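Local coordinates for 5-carboxyvanillate decarboxylase (Sphingomonas paucimobilis, PDB 4L6D), which probably removes the 5-carboxylate of 5-carboxyvanillate to give vanillate, as a manganese-binding lyase of the amidohydrolase fold, at residues E9-V17 with I50-R60; P122-A133 with P159-L169. All coordinates share one frame; numbering follows the deposited sequence.

Interaction 1. Residues E9-V17 with I50-R60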
loop_
_atom_site.group_PDB
_atom_site.type_symbol
_atom_site.label_atom_id
_atom_site.label_comp_id
_atom_site.label_asym_id
_atom_site.label_seq_id
_atom_site.Cartn_x
_atom_site.Cartn_y
_atom_site.Cartn_z
ATOM N N GLU A 9 10.435 -15.447 -11.966
ATOM C CA GLU A 9 11.688 -15.341 -12.683
ATOM C C GLU A 9 11.398 -14.985 -14.123
ATOM O O GLU A 9 10.861 -15.784 -14.878
ATOM C CB GLU A 9 12.492 -16.639 -12.525
ATOM C CG GLU A 9 12.502 -17.126 -11.058
ATOM C CD GLU A 9 12.795 -15.994 -10.081
ATOM O OE1 GLU A 9 12.067 -15.858 -9.059
ATOM O OE2 GLU A 9 13.745 -15.224 -10.355
ATOM N N ALA A 10 11.743 -13.754 -14.473
ATOM C CA ALA A 10 11.375 -13.167 -15.753
ATOM C C ALA A 10 12.216 -13.689 -16.907
ATOM O O ALA A 10 13.410 -13.964 -16.756
ATOM C CB ALA A 10 11.502 -11.649 -15.668
ATOM N N VAL A 11 11.578 -13.780 -18.072
ATOM C CA VAL A 11 12.231 -14.191 -19.305
ATOM C C VAL A 11 11.591 -13.391 -20.445
ATOM O O VAL A 11 10.520 -12.823 -20.274
ATOM C CB VAL A 11 12.061 -15.720 -19.536
ATOM C CG1 VAL A 11 10.589 -16.083 -19.827
ATOM C CG2 VAL A 11 12.976 -16.233 -20.628
ATOM N N THR A 12 12.247 -13.327 -21.596
ATOM C CA THR A 12 11.575 -12.808 -22.780
ATOM C C THR A 12 11.953 -13.643 -23.992
ATOM O O THR A 12 12.814 -14.522 -23.903
ATOM C CB THR A 12 11.855 -11.322 -23.024
ATOM O OG1 THR A 12 10.972 -10.838 -24.049
ATOM C CG2 THR A 12 13.313 -11.096 -23.445
ATOM N N PHE A 13 11.298 -13.365 -25.110
ATOM C CA PHE A 13 11.508 -14.102 -26.350
ATOM C C PHE A 13 11.587 -13.101 -27.486
ATOM O O PHE A 13 10.958 -12.043 -27.421
ATOM C CB PHE A 13 10.356 -15.086 -26.587
ATOM C CG PHE A 13 10.114 -16.018 -25.434
ATOM C CD1 PHE A 13 10.962 -17.094 -25.210
ATOM C CD2 PHE A 13 9.037 -15.820 -24.586
ATOM C CE1 PHE A 13 10.746 -17.951 -24.135
ATOM C CE2 PHE A 13 8.807 -16.678 -23.515
ATOM C CZ PHE A 13 9.666 -17.745 -23.294
ATOM N N GLN A 14 12.358 -13.419 -28.522
ATOM C CA GLN A 14 12.618 -12.449 -29.584
ATOM C C GLN A 14 11.379 -11.810 -30.237
ATOM O O GLN A 14 11.375 -10.608 -30.473
ATOM C CB GLN A 14 13.571 -13.021 -30.640
ATOM C CG GLN A 14 14.320 -11.952 -31.437
ATOM C CD GLN A 14 15.158 -11.050 -30.546
ATOM O OE1 GLN A 14 15.817 -11.517 -29.615
ATOM N NE2 GLN A 14 15.123 -9.747 -30.817
ATOM N N PRO A 15 10.325 -12.596 -30.525
ATOM C CA PRO A 15 9.178 -11.904 -31.137
ATOM C C PRO A 15 8.582 -10.812 -30.237
ATOM O O PRO A 15 8.109 -9.797 -30.753
ATOM C CB PRO A 15 8.166 -13.035 -31.359
ATOM C CG PRO A 15 9.027 -14.268 -31.524
ATOM C CD PRO A 15 10.146 -14.062 -30.520
ATOM N N VAL A 16 8.604 -11.013 -28.921
ATOM C CA VAL A 16 8.086 -10.004 -27.996
ATOM C C VAL A 16 9.047 -8.811 -27.898
ATOM O O VAL A 16 8.627 -7.646 -27.941
ATOM C CB VAL A 16 7.800 -10.604 -26.605
ATOM C CG1 VAL A 16 7.229 -9.540 -25.673
ATOM C CG2 VAL A 16 6.832 -11.781 -26.736
ATOM N N VAL A 17 10.339 -9.109 -27.793
ATOM C CA VAL A 17 11.365 -8.069 -27.808
ATOM C C VAL A 17 11.198 -7.178 -29.029
ATOM O O VAL A 17 11.172 -5.951 -28.907
ATOM C CB VAL A 17 12.782 -8.673 -27.801
ATOM C CG1 VAL A 17 13.836 -7.592 -28.090
ATOM C CG2 VAL A 17 13.059 -9.341 -26.473
ATOM N N ILE A 50 17.830 -6.819 -22.024
ATOM C CA ILE A 50 17.253 -7.750 -23.003
ATOM C C ILE A 50 18.017 -9.072 -23.038
ATOM O O ILE A 50 17.416 -10.143 -23.022
ATOM C CB ILE A 50 17.163 -7.140 -24.416
ATOM C CG1 ILE A 50 16.040 -6.105 -24.462
ATOM C CG2 ILE A 50 16.934 -8.232 -25.471
ATOM C CD1 ILE A 50 16.035 -5.260 -25.697
ATOM N N GLY A 51 19.342 -8.991 -23.060
ATOM C CA GLY A 51 20.162 -10.190 -23.084
ATOM C C GLY A 51 19.964 -11.050 -21.847
ATOM O O GLY A 51 19.852 -12.276 -21.950
ATOM N N ARG A 52 19.913 -10.418 -20.678
ATOM C CA ARG A 52 19.755 -11.157 -19.431
ATOM C C ARG A 52 18.375 -11.800 -19.293
ATOM O O ARG A 52 18.250 -12.910 -18.777
ATOM C CB ARG A 52 20.113 -10.263 -18.240
ATOM C CG ARG A 52 21.539 -9.705 -18.393
ATOM C CD ARG A 52 22.058 -9.010 -17.159
ATOM N NE ARG A 52 22.080 -9.923 -16.027
ATOM C CZ ARG A 52 21.330 -9.760 -14.948
ATOM N NH1 ARG A 52 20.535 -8.703 -14.860
ATOM N NH2 ARG A 52 21.383 -10.641 -13.961
ATOM N N LEU A 53 17.351 -11.107 -19.777
ATOM C CA LEU A 53 15.998 -11.655 -19.806
ATOM C C LEU A 53 15.887 -12.820 -20.784
ATOM O O LEU A 53 15.196 -13.814 -20.515
ATOM C CB LEU A 53 15.015 -10.562 -20.232
ATOM C CG LEU A 53 14.712 -9.498 -19.171
ATOM C CD1 LEU A 53 14.080 -8.268 -19.820
ATOM C CD2 LEU A 53 13.763 -10.067 -18.124
ATOM N N SER A 54 16.560 -12.695 -21.925
ATOM C CA SER A 54 16.453 -13.699 -22.983
ATOM C C SER A 54 17.202 -14.961 -22.593
ATOM O O SER A 54 16.822 -16.062 -22.983
ATOM C CB SER A 54 17.030 -13.169 -24.300
ATOM O OG SER A 54 16.333 -12.013 -24.738
ATOM N N ASP A 55 18.284 -14.795 -21.843
ATOM C CA ASP A 55 19.129 -15.922 -21.472
ATOM C C ASP A 55 18.449 -16.876 -20.491
ATOM O O ASP A 55 17.929 -16.456 -19.452
ATOM C CB ASP A 55 20.426 -15.427 -20.846
ATOM C CG ASP A 55 21.160 -16.526 -20.123
ATOM O OD1 ASP A 55 21.560 -17.497 -20.800
ATOM O OD2 ASP A 55 21.310 -16.422 -18.891
ATOM N N VAL A 56 18.472 -18.162 -20.815
ATOM C CA VAL A 56 17.959 -19.172 -19.898
ATOM C C VAL A 56 19.046 -20.168 -19.488
ATOM O O VAL A 56 19.237 -20.445 -18.294
ATOM C CB VAL A 56 16.762 -19.918 -20.519
ATOM C CG1 VAL A 56 16.330 -21.070 -19.633
ATOM C CG2 VAL A 56 15.599 -18.961 -20.718
ATOM N N THR A 57 19.770 -20.682 -20.479
ATOM C CA THR A 57 20.733 -21.766 -20.256
ATOM C C THR A 57 22.198 -21.328 -20.113
ATOM O O THR A 57 23.076 -22.177 -19.952
ATOM C CB THR A 57 20.646 -22.819 -21.383
ATOM O OG1 THR A 57 20.933 -22.198 -22.642
ATOM C CG2 THR A 57 19.253 -23.427 -21.436
ATOM N N GLY A 58 22.462 -20.023 -20.176
ATOM C CA GLY A 58 23.805 -19.487 -20.010
ATOM C C GLY A 58 24.048 -18.951 -18.605
ATOM O O GLY A 58 24.131 -19.735 -17.657
ATOM N N GLU A 59 24.160 -17.630 -18.475
ATOM C CA GLU A 59 24.374 -16.982 -17.181
ATOM C C GLU A 59 23.355 -17.451 -16.136
ATOM O O GLU A 59 23.716 -17.742 -14.992
ATOM C CB GLU A 59 24.320 -15.453 -17.324
ATOM C CG GLU A 59 24.377 -14.671 -15.995
ATOM C CD GLU A 59 24.092 -13.177 -16.166
ATOM O OE1 GLU A 59 24.002 -12.709 -17.323
ATOM O OE2 GLU A 59 23.948 -12.470 -15.141
ATOM N N ARG A 60 22.087 -17.544 -16.534
ATOM C CA ARG A 60 21.026 -17.858 -15.583
ATOM C C ARG A 60 21.247 -19.233 -14.951
ATOM O O ARG A 60 21.185 -19.384 -13.732
ATOM C CB ARG A 60 19.650 -17.786 -16.254
ATOM C CG ARG A 60 18.481 -18.035 -15.308
ATOM C CD ARG A 60 17.180 -18.250 -16.076
ATOM N NE ARG A 60 16.851 -17.132 -16.960
ATOM C CZ ARG A 60 15.888 -16.241 -16.738
ATOM N NH1 ARG A 60 15.114 -16.312 -15.652
ATOM N NH2 ARG A 60 15.688 -15.274 -17.626
HETATM O O HOH W 1 14.451 -16.717 -24.307
HETATM O O HOH W 2 15.126 -12.545 -27.079
#
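Arg60 reaches the carbonyl of Ala10 with both terminal nitrogens of its guanidinium, end-on to the one oxygen. The shorter bond, NH2 to Ala10 O at 2.8 Å, lies in the carbonyl plane and is fairly straight (155° at the hydrogen); NH1 meets the same oxygen from above that plane. This fastens the end of strand 5-11, first strand of the amidohydrolase TIM barrel and the strand that carries the manganese ligand Glu8, to the start of helix 59-67. The guanidinium cannot easily swing, because Arg60 NE and NH2 also grip Asp55 O side-on, NE at 2.8 Å. Asp55 in turn accepts from the backbone N of Gly58 in an Asx motif and from that of Arg60, each through a syn lone pair. Glu9, on the same strand, turns its carboxylate to the backbone N of Tyr298 and lies beside the metal site.

Two residues beyond Ala10, Thr12 N donates to Leu53 O at 3.2 Å, well above the carbonyl plane, and Val11 CA sends a CA-H...O contact to that oxygen. Water 1 joins Thr12 O to Ser54 O, and water 2 joins Gln14 OE1 to Ser54 OG. The packing is apolar: Leu53 CD2 rests on the Ala10 methyl (CB, 3.7 Å), and Val11 CG2, set anti to the backbone N, meets Val56 CG2. At the far end Val17 CG1 touches Ile50 CD1. With OG1 anti to the backbone N (chi1 -169°), Thr12 presents its methyl CG2 to Ser54 OG, 3.4 Å away.

Interaction 2. Residues P122-A133 with P159-L169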
loop_
_atom_site.group_PDB
_atom_site.type_symbol
_atom_site.label_atom_id
_atom_site.label_comp_id
_atom_site.label_asym_id
_atom_site.label_seq_id
_atom_site.Cartn_x
_atom_site.Cartn_y
_atom_site.Cartn_z
ATOM N N PRO A 122 -10.910 -11.031 -24.471
ATOM C CA PRO A 122 -11.195 -12.058 -23.466
ATOM C C PRO A 122 -11.587 -13.411 -24.054
ATOM O O PRO A 122 -11.160 -14.438 -23.516
ATOM C CB PRO A 122 -12.365 -11.458 -22.687
ATOM C CG PRO A 122 -12.098 -9.984 -22.752
ATOM C CD PRO A 122 -11.618 -9.772 -24.179
ATOM N N ALA A 123 -12.365 -13.420 -25.127
ATOM C CA ALA A 123 -12.799 -14.683 -25.708
ATOM C C ALA A 123 -11.626 -15.462 -26.313
ATOM O O ALA A 123 -11.531 -16.683 -26.138
ATOM C CB ALA A 123 -13.911 -14.467 -26.734
ATOM N N SER A 124 -10.725 -14.768 -27.007
ATOM C CA SER A 124 -9.533 -15.433 -27.544
ATOM C C SER A 124 -8.585 -15.848 -26.426
ATOM O O SER A 124 -7.948 -16.900 -26.507
ATOM C CB SER A 124 -8.786 -14.553 -28.560
ATOM O OG SER A 124 -9.550 -14.343 -29.737
ATOM N N ALA A 125 -8.490 -15.025 -25.387
ATOM C CA ALA A 125 -7.649 -15.354 -24.243
ATOM C C ALA A 125 -8.136 -16.631 -23.581
ATOM O O ALA A 125 -7.325 -17.463 -23.166
ATOM C CB ALA A 125 -7.615 -14.194 -23.232
ATOM N N ALA A 126 -9.456 -16.786 -23.481
ATOM C CA ALA A 126 -10.034 -17.988 -22.874
ATOM C C ALA A 126 -9.630 -19.272 -23.604
ATOM O O ALA A 126 -9.303 -20.274 -22.961
ATOM C CB ALA A 126 -11.547 -17.866 -22.776
ATOM N N ARG A 127 -9.643 -19.241 -24.937
ATOM C CA ARG A 127 -9.147 -20.363 -25.735
ATOM C C ARG A 127 -7.671 -20.641 -25.458
ATOM O O ARG A 127 -7.259 -21.793 -25.320
ATOM C CB ARG A 127 -9.305 -20.080 -27.231
ATOM C CG ARG A 127 -10.728 -19.833 -27.682
ATOM C CD ARG A 127 -11.639 -20.974 -27.300
ATOM N NE ARG A 127 -11.194 -22.244 -27.858
ATOM C CZ ARG A 127 -11.571 -23.425 -27.383
ATOM N NH1 ARG A 127 -11.129 -24.546 -27.938
ATOM N NH2 ARG A 127 -12.386 -23.478 -26.337
ATOM N N GLU A 128 -6.861 -19.587 -25.402
ATOM C CA GLU A 128 -5.431 -19.768 -25.180
ATOM C C GLU A 128 -5.137 -20.329 -23.792
ATOM O O GLU A 128 -4.264 -21.186 -23.632
ATOM C CB GLU A 128 -4.670 -18.460 -25.423
ATOM C CG GLU A 128 -3.141 -18.554 -25.282
ATOM C CD GLU A 128 -2.475 -19.528 -26.248
ATOM O OE1 GLU A 128 -3.124 -20.008 -27.205
ATOM O OE2 GLU A 128 -1.282 -19.820 -26.037
ATOM N N ILE A 129 -5.875 -19.856 -22.794
ATOM C CA ILE A 129 -5.732 -20.369 -21.433
ATOM C C ILE A 129 -5.989 -21.875 -21.410
ATOM O O ILE A 129 -5.215 -22.624 -20.811
ATOM C CB ILE A 129 -6.645 -19.596 -20.465
ATOM C CG1 ILE A 129 -6.060 -18.204 -20.245
ATOM C CG2 ILE A 129 -6.811 -20.337 -19.133
ATOM C CD1 ILE A 129 -7.047 -17.177 -19.738
ATOM N N GLU A 130 -7.041 -22.319 -22.091
ATOM C CA GLU A 130 -7.326 -23.746 -22.173
ATOM C C GLU A 130 -6.181 -24.490 -22.856
ATOM O O GLU A 130 -5.788 -25.565 -22.406
ATOM C CB GLU A 130 -8.643 -24.002 -22.906
ATOM C CG GLU A 130 -8.921 -25.481 -23.143
ATOM C CD GLU A 130 -10.286 -25.739 -23.744
ATOM O OE1 GLU A 130 -10.539 -26.893 -24.137
ATOM O OE2 GLU A 130 -11.104 -24.796 -23.819
ATOM N N ARG A 131 -5.632 -23.915 -23.924
ATOM C CA ARG A 131 -4.521 -24.557 -24.629
ATOM C C ARG A 131 -3.274 -24.659 -23.741
ATOM O O ARG A 131 -2.586 -25.684 -23.747
ATOM C CB ARG A 131 -4.203 -23.812 -25.938
ATOM C CG ARG A 131 -3.227 -24.542 -26.852
ATOM C CD ARG A 131 -2.914 -23.747 -28.124
ATOM N NE ARG A 131 -2.012 -22.634 -27.853
ATOM C CZ ARG A 131 -0.696 -22.672 -28.036
ATOM N NH1 ARG A 131 0.036 -21.604 -27.752
ATOM N NH2 ARG A 131 -0.109 -23.763 -28.514
ATOM N N VAL A 132 -2.993 -23.600 -22.988
ATOM C CA VAL A 132 -1.865 -23.585 -22.060
ATOM C C VAL A 132 -1.986 -24.720 -21.043
ATOM O O VAL A 132 -1.015 -25.431 -20.772
ATOM C CB VAL A 132 -1.772 -22.208 -21.342
ATOM C CG1 VAL A 132 -0.860 -22.269 -20.130
ATOM C CG2 VAL A 132 -1.304 -21.133 -22.325
ATOM N N ALA A 133 -3.195 -24.904 -20.521
ATOM C CA ALA A 133 -3.452 -25.905 -19.497
ATOM C C ALA A 133 -3.417 -27.330 -20.036
ATOM O O ALA A 133 -2.776 -28.196 -19.443
ATOM C CB ALA A 133 -4.793 -25.628 -18.812
ATOM N N PRO A 159 -14.942 -13.631 -18.970
ATOM C CA PRO A 159 -14.584 -14.851 -19.711
ATOM C C PRO A 159 -13.158 -15.340 -19.454
ATOM O O PRO A 159 -12.903 -16.539 -19.534
ATOM C CB PRO A 159 -14.747 -14.429 -21.177
ATOM C CG PRO A 159 -15.784 -13.360 -21.128
ATOM C CD PRO A 159 -15.483 -12.591 -19.869
ATOM N N VAL A 160 -12.239 -14.430 -19.155
ATOM C CA VAL A 160 -10.883 -14.829 -18.799
ATOM C C VAL A 160 -10.877 -15.631 -17.504
ATOM O O VAL A 160 -10.319 -16.730 -17.434
ATOM C CB VAL A 160 -9.982 -13.590 -18.631
ATOM C CG1 VAL A 160 -8.667 -13.941 -17.948
ATOM C CG2 VAL A 160 -9.760 -12.935 -19.989
ATOM N N PHE A 161 -11.520 -15.084 -16.477
ATOM C CA PHE A 161 -11.494 -15.728 -15.164
ATOM C C PHE A 161 -12.304 -17.014 -15.128
ATOM O O PHE A 161 -11.946 -17.939 -14.416
ATOM C CB PHE A 161 -11.866 -14.734 -14.056
ATOM C CG PHE A 161 -10.814 -13.708 -13.863
ATOM C CD1 PHE A 161 -9.644 -14.032 -13.209
ATOM C CD2 PHE A 161 -10.937 -12.461 -14.451
ATOM C CE1 PHE A 161 -8.628 -13.101 -13.077
ATOM C CE2 PHE A 161 -9.925 -11.529 -14.337
ATOM C CZ PHE A 161 -8.769 -11.847 -13.655
ATOM N N GLU A 162 -13.365 -17.084 -15.920
ATOM C CA GLU A 162 -14.096 -18.335 -16.085
ATOM C C GLU A 162 -13.162 -19.429 -16.606
ATOM O O GLU A 162 -13.124 -20.532 -16.065
ATOM C CB GLU A 162 -15.272 -18.136 -17.039
ATOM C CG GLU A 162 -16.109 -19.381 -17.248
ATOM C CD GLU A 162 -17.200 -19.149 -18.262
ATOM O OE1 GLU A 162 -16.896 -18.587 -19.336
ATOM O OE2 GLU A 162 -18.361 -19.515 -17.985
ATOM N N ALA A 163 -12.377 -19.102 -17.628
ATOM C CA ALA A 163 -11.463 -20.077 -18.209
ATOM C C ALA A 163 -10.324 -20.422 -17.256
ATOM O O ALA A 163 -9.919 -21.582 -17.181
ATOM C CB ALA A 163 -10.918 -19.577 -19.553
ATOM N N ILE A 164 -9.803 -19.429 -16.530
ATOM C CA ILE A 164 -8.734 -19.691 -15.575
ATOM C C ILE A 164 -9.243 -20.625 -14.484
ATOM O O ILE A 164 -8.611 -21.649 -14.187
ATOM C CB ILE A 164 -8.158 -18.399 -14.969
ATOM C CG1 ILE A 164 -7.465 -17.571 -16.055
ATOM C CG2 ILE A 164 -7.185 -18.742 -13.835
ATOM C CD1 ILE A 164 -6.880 -16.267 -15.538
ATOM N N GLU A 165 -10.397 -20.297 -13.901
ATOM C CA GLU A 165 -10.977 -21.173 -12.889
ATOM C C GLU A 165 -11.139 -22.606 -13.387
ATOM O O GLU A 165 -10.751 -23.553 -12.701
ATOM C CB GLU A 165 -12.326 -20.651 -12.407
ATOM C CG GLU A 165 -12.814 -21.413 -11.201
ATOM C CD GLU A 165 -14.235 -21.079 -10.824
ATOM O OE1 GLU A 165 -15.048 -20.798 -11.726
ATOM O OE2 GLU A 165 -14.532 -21.112 -9.613
ATOM N N ALA A 166 -11.699 -22.765 -14.581
ATOM C CA ALA A 166 -11.963 -24.093 -15.119
ATOM C C ALA A 166 -10.671 -24.860 -15.403
ATOM O O ALA A 166 -10.646 -26.091 -15.329
ATOM C CB ALA A 166 -12.804 -23.986 -16.385
ATOM N N SER A 167 -9.605 -24.136 -15.740
ATOM C CA SER A 167 -8.339 -24.776 -16.095
ATOM C C SER A 167 -7.634 -25.377 -14.894
ATOM O O SER A 167 -6.834 -26.295 -15.041
ATOM C CB SER A 167 -7.388 -23.780 -16.766
ATOM O OG SER A 167 -6.854 -22.864 -15.813
ATOM N N GLY A 168 -7.890 -24.823 -13.711
ATOM C CA GLY A 168 -7.184 -25.230 -12.509
ATOM C C GLY A 168 -5.813 -24.579 -12.345
ATOM O O GLY A 168 -5.127 -24.817 -11.347
ATOM N N LEU A 169 -5.409 -23.761 -13.310
ATOM C CA LEU A 169 -4.119 -23.058 -13.231
ATOM C C LEU A 169 -4.174 -21.854 -12.303
ATOM O O LEU A 169 -5.109 -21.045 -12.362
ATOM C CB LEU A 169 -3.678 -22.581 -14.619
ATOM C CG LEU A 169 -3.403 -23.674 -15.659
ATOM C CD1 LEU A 169 -2.961 -23.036 -16.955
ATOM C CD2 LEU A 169 -2.348 -24.656 -15.150
#
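Ile129 is the knob of this contact, set in a hole made by Val160, Ala163, Ile164 and Ser167. Its CB is directed at the facing helix and splits into two branches. CG2, anti to the backbone N, lies over the backbone of the other helix, 3.9 Å from Ala163 O, and also nears Ser167 OG. The longer branch starts at CG1, beside the backbone N (chi1 -73°), and ends in CD1, which presses on Ile164 CG1 at 3.7 Å while Val160 CG1 closes in at 4.0 Å.

Small residues let the helices come this close. The methyls of Ala126 and Ala163 meet CB to CB at 3.7 Å, and the axes run nearly parallel, 11° apart and 8.3 Å at closest approach. Helices 122-134 and 158-167 are successive outer helices of the TIM barrel, linked through strand 140-144 in a beta-alpha-beta-alpha run; Leu141 of that strand touches Ile129, Val132, Ile164 and Leu169 from the barrel side. No hydrogen bond crosses the interface.

Near the helix starts, Val160 CG2 packs against the ring of Pro122 and the methyl of Ala125. At the other end Ala133 CB touches both Ser167 CB and Leu169 CD1, the latter at 3.7 Å, and Val132 CG1 reaches the same leucine methyl. Ser167 OG donates to Ile164 O at 2.7 Å and accepts from Leu169 N in an ST turn. Replacing Ser167 with an alanine would probably leave Leu169 N without this acceptor and let the turn that presents the leucine to Ala133 shift. Gly168 makes that turn with a positive phi of 82°.

Both contacts are largely buried, yet they involve different layers of the barrel. Interaction 1 joins the end of the first strand to helices 49-54 and 59-67, close to the manganese and the bound vanillate, and relies on arginine-to-carbonyl bonds, a backbone bond and two waters, with apolar contacts around them. Interaction 2 sets outer helix against outer helix, a seam almost wholly apolar, with no hydrogen bond across it; its charged groups, such as the Arg131-Glu128 salt bridge, lie away from the seam. The two share no helix or strand and do not touch: their centres are 25 Å apart and their nearest atoms about 11 Å.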